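Local coordinates for protein NDP-N-acetyl-D-galactosaminuronic acid dehydrogenase (Methanosarcina mazei Go1, PDB 3G79) that probably oxidises UDP-N-acetyl-D-mannosamine in two NAD-dependent steps to the corresponding uronic acid, UDP-N-acetyl-D-mannosaminouronate, at residues Gly140-Leu145 with Asp173-His178; Lys7-Leu12 with Asp203-Lys208; Val133-Lys138 with Glu163-Leu168; Lys13-Ile18 with Glu101-Thr106; Pro121-Leu126 with Ser147-Gly152. One frame throughout, in Å; residues are numbered along the deposited sequence.

How the contacts relate
From the N terminus, helix 7-15 starts two contacts in turn. Contact 2 begins first and closes last, at helix 204-214, so its loop encloses the other four. Contact 4 follows directly along the chain, joining the end of the first helix to the entry of strand 104-107, and it closes before contacts 5, 3 and 1 open. Those three begin in that order, at the start of helix 124-136, at its end and at strand 142-145, and they also close in that order, so each crosses the other two. Together the five contacts tie the helices and inner strands of the Rossmann-type NAD-binding domain around contact 1, which touches all the others.

Contact 1. Residues Gly140-Leu145 with Asp173-His178; sequences GMLVVL and DFALAH
Leu142 and Ala175 face each other as bump and hollow: with CG of Leu142 anti to the backbone N (chi1 161°), the leucine leans toward the neighbouring strand and its CD1 methyl lies against Ala175 CB at 3.5 Å. Two residues further along each strand, on the same face, Val144 CG1 meets Ala177 CB at 4.1 Å. On this side of the sheet, therefore, strand 142-145 supplies the branched groups and strand 175-178 only methyls. The opposite side carries bulk on both strands. There the CD2 methyl of Leu176 approaches Val143 O to 3.8 Å, and Leu145 CB abuts the imidazole of His178. That ring also carries a polar tie, ND1 donating to Leu145 O at 2.7 Å; the donor stands above the carbonyl plane, 45° out of it, and the bond is bent, with 139° at the hydrogen. Backbone bonds join the parallel strands throughout, among them Val143 N to Ala175 O at 2.8 Å. Before the strands proper, Gly140 N donates to Asp173 O at 2.7 Å, and the positive phi of Gly140 suits glycine. The two strands are the outer members of a beta-alpha-beta crossover through helix 154-166, a building unit of the Rossmann fold. The low relief over Ala175 and Ala177 receives helix 204-214, with Ser206 and Ala210 touching these alanines; helix 154-166 packs on the face bearing Leu145, Leu176 and His178, while strand 104-107 adjoins 142-145.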
# COMPACT_ATOMS: atom_id res chain seq x y z
N GLY A 140 13.47 -11.86 39.10
CA GLY A 140 12.03 -11.67 38.98
C GLY A 140 11.52 -10.29 38.57
O GLY A 140 10.36 -10.12 38.24
N MET A 141 12.38 -9.30 38.61
CA MET A 141 12.03 -8.00 38.08
C MET A 141 11.70 -8.07 36.58
O MET A 141 12.24 -8.93 35.85
CB MET A 141 13.21 -7.06 38.29
CG MET A 141 13.56 -6.89 39.77
SD MET A 141 14.05 -5.21 40.18
CE MET A 141 15.67 -5.15 39.55
N LEU A 142 10.85 -7.16 36.11
CA LEU A 142 10.65 -6.98 34.66
C LEU A 142 11.24 -5.64 34.18
O LEU A 142 10.98 -4.60 34.76
CB LEU A 142 9.16 -7.09 34.25
CG LEU A 142 8.84 -6.46 32.87
CD1 LEU A 142 9.06 -7.49 31.76
CD2 LEU A 142 7.38 -5.88 32.78
N VAL A 143 12.01 -5.69 33.09
CA VAL A 143 12.59 -4.51 32.49
C VAL A 143 11.94 -4.30 31.15
O VAL A 143 11.79 -5.25 30.35
CB VAL A 143 14.15 -4.67 32.34
CG1 VAL A 143 14.77 -3.45 31.76
CG2 VAL A 143 14.80 -4.96 33.69
N VAL A 144 11.55 -3.07 30.88
CA VAL A 144 10.96 -2.74 29.59
C VAL A 144 11.66 -1.57 28.87
O VAL A 144 11.74 -0.47 29.40
CB VAL A 144 9.45 -2.38 29.67
CG1 VAL A 144 8.84 -2.36 28.27
CG2 VAL A 144 8.71 -3.39 30.50
N LEU A 145 12.11 -1.83 27.65
CA LEU A 145 12.52 -0.76 26.77
C LEU A 145 11.30 -0.08 26.13
O LEU A 145 10.61 -0.69 25.28
CB LEU A 145 13.46 -1.26 25.69
CG LEU A 145 14.82 -1.88 26.07
CD1 LEU A 145 15.85 -1.72 24.96
CD2 LEU A 145 15.36 -1.23 27.29
N ASP A 173 16.35 -15.37 34.90
CA ASP A 173 16.32 -14.64 36.17
C ASP A 173 15.40 -13.43 36.17
O ASP A 173 14.81 -13.12 37.18
CB ASP A 173 17.74 -14.22 36.58
CG ASP A 173 18.65 -15.41 36.82
OD1 ASP A 173 19.75 -15.47 36.22
OD2 ASP A 173 18.26 -16.29 37.60
N PHE A 174 15.30 -12.73 35.05
CA PHE A 174 14.47 -11.55 34.96
C PHE A 174 13.79 -11.52 33.60
O PHE A 174 14.19 -12.27 32.68
CB PHE A 174 15.29 -10.29 35.26
CG PHE A 174 16.38 -10.02 34.25
CD1 PHE A 174 16.10 -9.28 33.09
CD2 PHE A 174 17.68 -10.47 34.46
CE1 PHE A 174 17.08 -9.01 32.15
CE2 PHE A 174 18.69 -10.21 33.51
CZ PHE A 174 18.38 -9.47 32.35
N ALA A 175 12.74 -10.70 33.50
CA ALA A 175 11.90 -10.61 32.31
C ALA A 175 12.27 -9.34 31.52
O ALA A 175 12.55 -8.28 32.11
CB ALA A 175 10.45 -10.57 32.74
N LEU A 176 12.24 -9.42 30.19
CA LEU A 176 12.68 -8.33 29.33
C LEU A 176 11.71 -8.13 28.19
O LEU A 176 11.42 -9.07 27.46
CB LEU A 176 14.03 -8.67 28.72
CG LEU A 176 15.15 -7.66 28.48
CD1 LEU A 176 16.14 -8.18 27.42
CD2 LEU A 176 14.80 -6.24 28.24
N ALA A 177 11.29 -6.89 27.99
CA ALA A 177 10.30 -6.60 26.96
C ALA A 177 10.67 -5.35 26.19
O ALA A 177 11.61 -4.66 26.57
CB ALA A 177 8.94 -6.44 27.57
N HIS A 178 9.94 -5.08 25.11
CA HIS A 178 10.04 -3.82 24.38
C HIS A 178 8.64 -3.31 24.10
O HIS A 178 7.82 -3.97 23.42
CB HIS A 178 10.83 -3.96 23.08
CG HIS A 178 10.89 -2.70 22.26
ND1 HIS A 178 11.22 -1.48 22.80
CD2 HIS A 178 10.69 -2.49 20.94
CE1 HIS A 178 11.21 -0.56 21.86
NE2 HIS A 178 10.88 -1.14 20.72

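Contact 2. Residues Lys7-Leu12 with Asp203-Lys208; sequences KLEKLL and DEASTK
The CB of Leu8 points toward helix 204-214 and its CG stands anti to the backbone N (chi1 176°), while Asp203 sets its CG between its own N and carbonyl carbon (chi1 37°), bringing the carboxylate near both Leu8 and the helix start. The Leu8 CD2 methyl is the main probe, lying 3.9 Å from Ala205 CB and equally near Ser206 OG. Ala205 is the bump received on the other side: its CB also meets Glu9 CG at 4.1 Å, and Leu12 CD2 closes in from one turn further along. The carboxylate of Glu9 looks elsewhere, to Ser6 N. Asp203 is the N-cap, and its OD2 is gripped twice by one residue, by Ser206 N at 3.2 Å and by Ser206 OG at 2.6 Å. An alanine in place of Asp203 would probably leave the Ser206 amide and hydroxyl without this acceptor and the serine side chain less firmly fixed. The hydroxyl in turn accepts from Leu176 N, linking the cap to the sheet. The two short helical segments run 27° from parallel with their axes 10.0 Å apart, and Lys7, on helix 7-15, forms a salt bridge with Asp173 in the turn before strand 175-178.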
# COMPACT_ATOMS: atom_id res chain seq x y z
N LYS A 7 11.98 -21.65 35.21
CA LYS A 7 12.58 -20.84 36.27
C LYS A 7 11.97 -19.44 36.36
O LYS A 7 11.51 -19.05 37.42
CB LYS A 7 14.10 -20.77 36.08
CG LYS A 7 14.83 -20.12 37.22
CD LYS A 7 16.28 -20.07 36.90
CE LYS A 7 17.05 -19.35 37.98
NZ LYS A 7 18.48 -19.25 37.60
N LEU A 8 11.98 -18.69 35.27
CA LEU A 8 11.42 -17.32 35.24
C LEU A 8 9.93 -17.27 35.65
O LEU A 8 9.53 -16.46 36.52
CB LEU A 8 11.63 -16.65 33.88
CG LEU A 8 11.02 -15.26 33.67
CD1 LEU A 8 11.49 -14.27 34.75
CD2 LEU A 8 11.32 -14.72 32.27
N GLU A 9 9.13 -18.14 35.04
CA GLU A 9 7.71 -18.30 35.34
C GLU A 9 7.46 -18.43 36.85
O GLU A 9 6.50 -17.83 37.37
CB GLU A 9 7.13 -19.50 34.59
CG GLU A 9 7.00 -19.33 33.07
CD GLU A 9 6.85 -20.67 32.30
OE1 GLU A 9 7.05 -21.75 32.90
OE2 GLU A 9 6.53 -20.62 31.08
N LYS A 10 8.31 -19.22 37.52
CA LYS A 10 8.23 -19.48 38.98
C LYS A 10 8.51 -18.22 39.80
O LYS A 10 7.72 -17.85 40.69
CB LYS A 10 9.23 -20.56 39.43
CG LYS A 10 9.00 -21.97 38.96
CD LYS A 10 10.26 -22.81 39.22
CE LYS A 10 10.00 -24.33 39.21
NZ LYS A 10 9.23 -24.78 38.01
N LEU A 11 9.64 -17.58 39.49
CA LEU A 11 10.02 -16.33 40.11
C LEU A 11 8.92 -15.33 39.96
O LEU A 11 8.62 -14.62 40.88
CB LEU A 11 11.24 -15.75 39.43
CG LEU A 11 12.56 -16.40 39.75
CD1 LEU A 11 13.57 -15.99 38.72
CD2 LEU A 11 12.89 -15.89 41.12
N LEU A 12 8.36 -15.26 38.76
CA LEU A 12 7.26 -14.37 38.48
C LEU A 12 6.01 -14.73 39.29
O LEU A 12 5.44 -13.86 39.93
CB LEU A 12 6.98 -14.29 36.98
CG LEU A 12 7.48 -13.16 36.07
CD1 LEU A 12 8.56 -12.27 36.66
CD2 LEU A 12 7.92 -13.78 34.74
N ASP A 203 10.65 -13.75 25.47
CA ASP A 203 10.05 -15.07 25.56
C ASP A 203 8.64 -14.82 26.02
O ASP A 203 8.31 -13.68 26.40
CB ASP A 203 10.76 -16.00 26.54
CG ASP A 203 11.27 -15.28 27.79
OD1 ASP A 203 12.31 -15.74 28.30
OD2 ASP A 203 10.66 -14.31 28.30
N GLU A 204 7.80 -15.85 25.98
CA GLU A 204 6.38 -15.72 26.29
C GLU A 204 6.15 -15.27 27.72
O GLU A 204 5.24 -14.49 27.98
CB GLU A 204 5.62 -17.02 26.00
CG GLU A 204 6.12 -17.76 24.74
CD GLU A 204 5.34 -17.49 23.44
OE1 GLU A 204 5.96 -17.63 22.36
OE2 GLU A 204 4.12 -17.19 23.49
N ALA A 205 7.01 -15.69 28.63
CA ALA A 205 6.90 -15.29 30.03
C ALA A 205 7.03 -13.77 30.22
O ALA A 205 6.26 -13.18 30.99
CB ALA A 205 7.93 -16.03 30.88
N SER A 206 8.00 -13.15 29.53
CA SER A 206 8.24 -11.67 29.65
C SER A 206 7.16 -10.87 28.95
O SER A 206 6.72 -9.84 29.43
CB SER A 206 9.59 -11.27 29.04
OG SER A 206 10.66 -12.07 29.52
N THR A 207 6.74 -11.36 27.78
CA THR A 207 5.55 -10.84 27.10
C THR A 207 4.34 -10.78 28.01
O THR A 207 3.68 -9.75 28.07
CB THR A 207 5.20 -11.68 25.83
OG1 THR A 207 6.23 -11.53 24.84
CG2 THR A 207 3.96 -11.20 25.21
N LYS A 208 4.02 -11.87 28.70
CA LYS A 208 2.83 -11.92 29.54
C LYS A 208 2.98 -11.04 30.77
O LYS A 208 1.98 -10.45 31.23
CB LYS A 208 2.48 -13.35 29.95
CG LYS A 208 1.12 -13.80 29.41
CD LYS A 208 1.15 -15.23 28.85
CE LYS A 208 0.18 -15.39 27.68
NZ LYS A 208 0.79 -16.21 26.58

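Contact 3. Residues Val133-Lys138 with Glu163-Leu168; sequences VGKYLK and EEESGL
Gly134 and Glu165 bring together the C-terminal turns of helices 124-136 and 154-166, the helices immediately before and after strand 142-145. Their CA atoms are only 4.9 Å apart, an approach that depends on the bare glycine: a CB on Gly134 would run into Glu165 CB, which already lies 3.6 Å from Gly134 C. Beside this point Ser166 CB presses on Gly134 O at 3.3 Å and on Leu137 CB. Glu165, bent at chi2, brings its carboxylate toward the amine of Lys135, although OE1 and NZ remain 4.7 Å apart; the opposite charges may attract but do not form a contact. In the Rossmann architecture these two helices lie on the same face of the sheet, and Leu137, just past the end of the first, bridges to that face by touching Val143 and Phe174. Leu168, just past the second helix, meets Leu137, its CD1 4.0 Å from Leu137 CG, the two side chains crossing obliquely. An ST turn spans the exit from the helix. Ser166 places OG between its backbone N and carbonyl carbon (chi1 59°), and this oxygen accepts from Leu168 N at 3.1 Å while donating to Leu162 O. Between them Gly167 leaves the helix with positive phi, its own N still bonded to Glu163 O at 2.8 Å.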
# COMPACT_ATOMS: atom_id res chain seq x y z
N VAL A 133 19.83 0.46 35.49
CA VAL A 133 18.98 -0.71 35.66
C VAL A 133 19.77 -2.01 35.94
O VAL A 133 19.56 -2.65 36.99
CB VAL A 133 18.00 -0.86 34.49
CG1 VAL A 133 17.21 -2.19 34.58
CG2 VAL A 133 17.07 0.29 34.52
N GLY A 134 20.65 -2.40 35.02
CA GLY A 134 21.44 -3.60 35.21
C GLY A 134 22.09 -3.60 36.59
O GLY A 134 22.07 -4.61 37.28
N LYS A 135 22.63 -2.45 36.98
CA LYS A 135 23.37 -2.27 38.21
C LYS A 135 22.57 -2.68 39.40
O LYS A 135 23.14 -3.16 40.38
CB LYS A 135 23.78 -0.80 38.35
CG LYS A 135 24.67 -0.48 39.54
CD LYS A 135 25.85 0.44 39.14
CE LYS A 135 25.38 1.80 38.59
NZ LYS A 135 26.13 2.24 37.36
N TYR A 136 21.24 -2.48 39.35
CA TYR A 136 20.43 -2.71 40.56
C TYR A 136 19.39 -3.83 40.37
O TYR A 136 18.60 -4.16 41.28
CB TYR A 136 19.84 -1.40 41.06
CG TYR A 136 20.87 -0.41 41.57
CD1 TYR A 136 21.56 -0.64 42.78
CD2 TYR A 136 21.19 0.74 40.84
CE1 TYR A 136 22.53 0.25 43.25
CE2 TYR A 136 22.18 1.65 41.31
CZ TYR A 136 22.83 1.39 42.52
OH TYR A 136 23.78 2.26 43.01
N LEU A 137 19.45 -4.45 39.19
CA LEU A 137 18.54 -5.53 38.81
C LEU A 137 18.51 -6.69 39.82
O LEU A 137 19.57 -7.14 40.31
CB LEU A 137 18.91 -6.06 37.41
CG LEU A 137 17.93 -7.00 36.72
CD1 LEU A 137 16.56 -6.33 36.54
CD2 LEU A 137 18.50 -7.42 35.39
N LYS A 138 17.29 -7.15 40.14
CA LYS A 138 17.06 -8.27 41.05
C LYS A 138 16.26 -9.36 40.34
O LYS A 138 15.58 -9.08 39.39
CB LYS A 138 16.36 -7.82 42.34
CG LYS A 138 17.15 -6.77 43.15
CD LYS A 138 18.03 -7.33 44.28
CE LYS A 138 19.50 -7.50 43.86
NZ LYS A 138 20.47 -7.20 44.97
N GLU A 163 22.88 -7.96 31.44
CA GLU A 163 23.48 -9.19 31.93
C GLU A 163 24.86 -8.97 32.53
O GLU A 163 25.17 -9.59 33.54
CB GLU A 163 23.47 -10.30 30.88
CG GLU A 163 22.04 -10.77 30.56
CD GLU A 163 21.97 -11.96 29.62
OE1 GLU A 163 22.91 -12.20 28.84
OE2 GLU A 163 20.94 -12.65 29.65
N GLU A 164 25.68 -8.11 31.92
CA GLU A 164 27.03 -7.81 32.41
C GLU A 164 26.94 -7.12 33.75
O GLU A 164 27.73 -7.39 34.64
CB GLU A 164 27.82 -6.89 31.47
CG GLU A 164 28.15 -7.41 30.06
CD GLU A 164 28.62 -6.29 29.07
OE1 GLU A 164 28.30 -5.08 29.28
OE2 GLU A 164 29.30 -6.64 28.06
N GLU A 165 25.99 -6.20 33.91
CA GLU A 165 25.97 -5.39 35.12
C GLU A 165 25.41 -6.17 36.32
O GLU A 165 25.95 -6.11 37.43
CB GLU A 165 25.21 -4.08 34.90
CG GLU A 165 25.87 -3.13 33.90
CD GLU A 165 27.03 -2.33 34.50
OE1 GLU A 165 27.01 -2.03 35.71
OE2 GLU A 165 27.95 -1.99 33.74
N SER A 166 24.32 -6.90 36.07
CA SER A 166 23.65 -7.59 37.14
C SER A 166 24.36 -8.90 37.42
O SER A 166 24.45 -9.34 38.57
CB SER A 166 22.19 -7.87 36.76
OG SER A 166 22.13 -8.67 35.59
N GLY A 167 24.88 -9.51 36.37
CA GLY A 167 25.35 -10.88 36.43
C GLY A 167 24.23 -11.90 36.52
O GLY A 167 24.43 -12.93 37.13
N LEU A 168 23.06 -11.62 35.93
CA LEU A 168 21.92 -12.56 35.92
C LEU A 168 21.50 -12.77 34.47
O LEU A 168 21.99 -12.09 33.60
CB LEU A 168 20.70 -12.01 36.68
CG LEU A 168 20.75 -11.34 38.07
CD1 LEU A 168 19.62 -10.36 38.17
CD2 LEU A 168 20.66 -12.31 39.24

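Contact 4. Residues Lys13-Ile18 with Glu101-Thr106; sequences KERGPI and ELDAVT
Arg15 and Asp103 form a salt bridge where helix 7-15 ends beside the entry of strand 104-107, an inner strand of the Rossmann sheet. The bond itself is weak: Arg15 NE donates to Asp103 OD2 at 3.3 Å. The oxygen lies at the edge of the guanidinium, in its plane, while the carboxylate as a whole is turned 86° against it. Carbon shares the approach, since Arg15 CG is also 3.3 Å from Asp103 OD2. With CG anti to the backbone N (chi1 -167°) and a bend at chi2, the arginine chain keeps both CG and NE near this oxygen, and its NH1 makes a weak hydrogen bond with Pro139 O. An alanine in place of Arg15 would probably leave Asp103 OD2 without its charged mate and Pro139 O without this donor. In the second shell, the other carboxylate oxygen, OD1, accepts from Lys19 N and Lys20 N, which fixes the aspartate on the chain leading into strand 20-24. Gly16, whose positive phi turns the chain out of the helix, offers its O to Arg209 NH2. Ile18 packs on Arg209 and Leu213 of helix 204-214, and its CG2 methyl lies 4.2 Å from Asp103 CB.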
# COMPACT_ATOMS: atom_id res chain seq x y z
N LYS A 13 5.61 -16.00 39.33
CA LYS A 13 4.39 -16.32 40.10
C LYS A 13 4.64 -16.06 41.57
O LYS A 13 3.76 -15.58 42.27
CB LYS A 13 3.84 -17.74 39.84
CG LYS A 13 2.83 -17.87 38.61
CD LYS A 13 1.50 -16.99 38.65
CE LYS A 13 0.63 -17.19 37.37
NZ LYS A 13 -0.03 -15.95 36.77
N GLU A 14 5.86 -16.36 42.02
CA GLU A 14 6.29 -16.11 43.39
C GLU A 14 6.40 -14.60 43.79
O GLU A 14 6.18 -14.26 44.96
CB GLU A 14 7.60 -16.89 43.64
CG GLU A 14 8.65 -16.20 44.49
CD GLU A 14 10.01 -16.92 44.47
OE1 GLU A 14 11.00 -16.31 44.97
OE2 GLU A 14 10.07 -18.08 43.98
N ARG A 15 6.71 -13.72 42.82
CA ARG A 15 6.79 -12.25 43.05
C ARG A 15 5.37 -11.70 43.13
O ARG A 15 5.10 -10.72 43.78
CB ARG A 15 7.64 -11.54 41.96
CG ARG A 15 8.09 -10.04 42.19
CD ARG A 15 9.68 -9.75 41.96
NE ARG A 15 10.19 -8.44 42.49
CZ ARG A 15 11.46 -8.16 42.77
NH1 ARG A 15 12.37 -9.10 42.61
NH2 ARG A 15 11.84 -6.95 43.22
N GLY A 16 4.43 -12.38 42.47
CA GLY A 16 3.05 -11.94 42.46
C GLY A 16 2.79 -10.83 41.45
O GLY A 16 3.67 -10.46 40.69
N PRO A 17 1.56 -10.28 41.45
CA PRO A 17 1.24 -9.19 40.54
C PRO A 17 2.12 -7.93 40.73
O PRO A 17 2.54 -7.64 41.86
CB PRO A 17 -0.22 -8.87 40.88
CG PRO A 17 -0.50 -9.57 42.18
CD PRO A 17 0.39 -10.75 42.20
N ILE A 18 2.36 -7.20 39.63
CA ILE A 18 3.17 -6.00 39.60
C ILE A 18 2.53 -4.98 40.50
O ILE A 18 1.34 -4.71 40.38
CB ILE A 18 3.22 -5.42 38.21
CG1 ILE A 18 4.08 -6.29 37.30
CG2 ILE A 18 3.80 -4.05 38.20
CD1 ILE A 18 3.86 -5.99 35.84
N GLU A 101 13.97 -2.02 44.63
CA GLU A 101 12.74 -2.29 45.36
C GLU A 101 11.56 -2.67 44.42
O GLU A 101 10.47 -2.93 44.89
CB GLU A 101 12.31 -1.07 46.19
CG GLU A 101 13.38 -0.35 47.08
CD GLU A 101 12.97 1.09 47.49
OE1 GLU A 101 13.54 1.63 48.49
OE2 GLU A 101 12.07 1.68 46.83
N LEU A 102 11.77 -2.68 43.11
CA LEU A 102 10.64 -2.71 42.18
C LEU A 102 10.30 -4.05 41.59
O LEU A 102 11.14 -4.92 41.47
CB LEU A 102 10.86 -1.74 41.01
CG LEU A 102 11.40 -0.38 41.40
CD1 LEU A 102 11.80 0.36 40.14
CD2 LEU A 102 10.31 0.33 42.16
N ASP A 103 9.03 -4.16 41.20
CA ASP A 103 8.51 -5.25 40.36
C ASP A 103 8.80 -5.04 38.89
O ASP A 103 9.02 -6.02 38.16
CB ASP A 103 7.02 -5.39 40.56
CG ASP A 103 6.68 -5.85 41.95
OD1 ASP A 103 5.85 -5.19 42.61
OD2 ASP A 103 7.27 -6.86 42.38
N ALA A 104 8.73 -3.79 38.43
CA ALA A 104 9.11 -3.52 37.04
C ALA A 104 9.73 -2.16 36.87
O ALA A 104 9.38 -1.22 37.59
CB ALA A 104 7.90 -3.67 36.10
N VAL A 105 10.64 -2.06 35.91
CA VAL A 105 11.24 -0.79 35.56
C VAL A 105 11.16 -0.62 34.07
O VAL A 105 11.46 -1.54 33.32
CB VAL A 105 12.71 -0.72 35.94
CG1 VAL A 105 13.23 0.67 35.71
CG2 VAL A 105 12.88 -1.08 37.36
N THR A 106 10.82 0.60 33.68
CA THR A 106 10.69 1.04 32.30
C THR A 106 11.78 2.10 31.94
O THR A 106 12.07 3.01 32.74
CB THR A 106 9.26 1.55 32.15
OG1 THR A 106 8.52 0.67 31.31
CG2 THR A 106 9.22 2.95 31.64

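Contact 5. Residues Pro121-Leu126 with Ser147-Gly152; sequences PDFSAL and STITPG
Phe123 and Leu126, at the start of helix 124-136, meet the loop that links strand 142-145 to helix 154-166. The phenyl ring comes edge-on: CE1 lies 3.6 Å from Thr148 O, near the ring plane, and CZ is 4.3 Å from Thr150 CG2. One face of the ring is overlaid toward its rim by Pro121 CB. The two methyls of Leu126 meet different partners. CD1 touches Ser147 OG at 3.6 Å, and CD2 meets Ile149 CG2 at 3.8 Å, the leucine and isoleucine side chains crossing at about a right angle. In a Rossmann fold such loops leave the carboxyl ends of the parallel strands, the side on which the dinucleotide is bound, and Ser147 does lie near a GxGxxG-type glycine turn that may serve NAD. Its hydroxyl is held by Ile109 O. Phe123 is the N-cap of its helix, and the preceding Asp122 makes an Asx turn, OD1 accepting from Ser124 N at 3.1 Å. The loop also touches neighbouring helices: Thr148 and Ile149 meet Lys235 and Glu232 of helix 228-258, and Thr150 meets His300 of helix 293-305.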
# COMPACT_ATOMS: atom_id res chain seq x y z
N PRO A 121 20.33 6.78 16.02
CA PRO A 121 20.11 7.72 17.12
C PRO A 121 21.30 7.77 18.08
O PRO A 121 22.15 6.87 18.05
CB PRO A 121 18.89 7.14 17.82
CG PRO A 121 18.17 6.42 16.75
CD PRO A 121 19.25 5.78 15.94
N ASP A 122 21.39 8.83 18.90
CA ASP A 122 22.37 8.87 19.99
C ASP A 122 21.73 8.23 21.21
O ASP A 122 20.93 8.84 21.90
CB ASP A 122 22.85 10.29 20.33
CG ASP A 122 23.78 10.34 21.55
OD1 ASP A 122 24.42 9.29 21.87
OD2 ASP A 122 23.87 11.41 22.20
N PHE A 123 22.12 6.98 21.44
CA PHE A 123 21.64 6.17 22.53
C PHE A 123 22.36 6.35 23.89
O PHE A 123 22.07 5.61 24.84
CB PHE A 123 21.74 4.70 22.11
CG PHE A 123 20.78 4.29 21.02
CD1 PHE A 123 19.42 4.61 21.11
CD2 PHE A 123 21.22 3.54 19.93
CE1 PHE A 123 18.51 4.20 20.11
CE2 PHE A 123 20.34 3.12 18.92
CZ PHE A 123 18.97 3.46 19.02
N SER A 124 23.27 7.33 24.00
CA SER A 124 24.18 7.35 25.15
C SER A 124 23.45 7.46 26.50
O SER A 124 23.69 6.66 27.41
CB SER A 124 25.37 8.34 24.97
OG SER A 124 25.06 9.71 25.21
N ALA A 125 22.55 8.42 26.62
CA ALA A 125 21.70 8.51 27.80
C ALA A 125 20.86 7.23 28.03
O ALA A 125 20.58 6.86 29.21
CB ALA A 125 20.79 9.74 27.73
N LEU A 126 20.45 6.57 26.94
CA LEU A 126 19.61 5.37 27.03
C LEU A 126 20.45 4.28 27.60
O LEU A 126 20.04 3.59 28.53
CB LEU A 126 19.09 4.89 25.65
CG LEU A 126 18.53 3.46 25.62
CD1 LEU A 126 17.30 3.39 26.56
CD2 LEU A 126 18.25 2.94 24.21
N SER A 147 11.93 3.34 24.94
CA SER A 147 12.59 4.22 23.94
C SER A 147 12.60 3.56 22.54
O SER A 147 12.72 2.35 22.41
CB SER A 147 14.04 4.56 24.34
OG SER A 147 14.16 4.99 25.70
N THR A 148 12.48 4.37 21.50
CA THR A 148 12.53 3.89 20.12
C THR A 148 13.91 3.29 19.83
O THR A 148 14.91 3.97 19.94
CB THR A 148 12.20 5.07 19.16
OG1 THR A 148 10.84 5.50 19.36
CG2 THR A 148 12.44 4.68 17.69
N ILE A 149 13.96 2.00 19.51
CA ILE A 149 15.25 1.32 19.27
C ILE A 149 15.26 0.68 17.90
O ILE A 149 14.23 0.68 17.22
CB ILE A 149 15.61 0.32 20.36
CG1 ILE A 149 14.44 -0.65 20.63
CG2 ILE A 149 16.07 1.08 21.64
CD1 ILE A 149 14.67 -1.71 21.77
N THR A 150 16.41 0.15 17.47
CA THR A 150 16.53 -0.46 16.14
C THR A 150 16.45 -1.95 16.24
O THR A 150 16.91 -2.52 17.23
CB THR A 150 17.88 -0.16 15.47
OG1 THR A 150 18.93 -0.74 16.25
CG2 THR A 150 18.09 1.30 15.39
N PRO A 151 15.93 -2.60 15.20
CA PRO A 151 15.85 -4.03 15.36
C PRO A 151 17.14 -4.63 15.89
O PRO A 151 18.20 -4.37 15.33
CB PRO A 151 15.58 -4.52 13.92
CG PRO A 151 14.70 -3.42 13.38
CD PRO A 151 15.27 -2.15 13.96
N GLY A 152 17.03 -5.45 16.94
CA GLY A 152 18.13 -6.26 17.43
C GLY A 152 18.71 -5.71 18.73
O GLY A 152 19.53 -6.34 19.37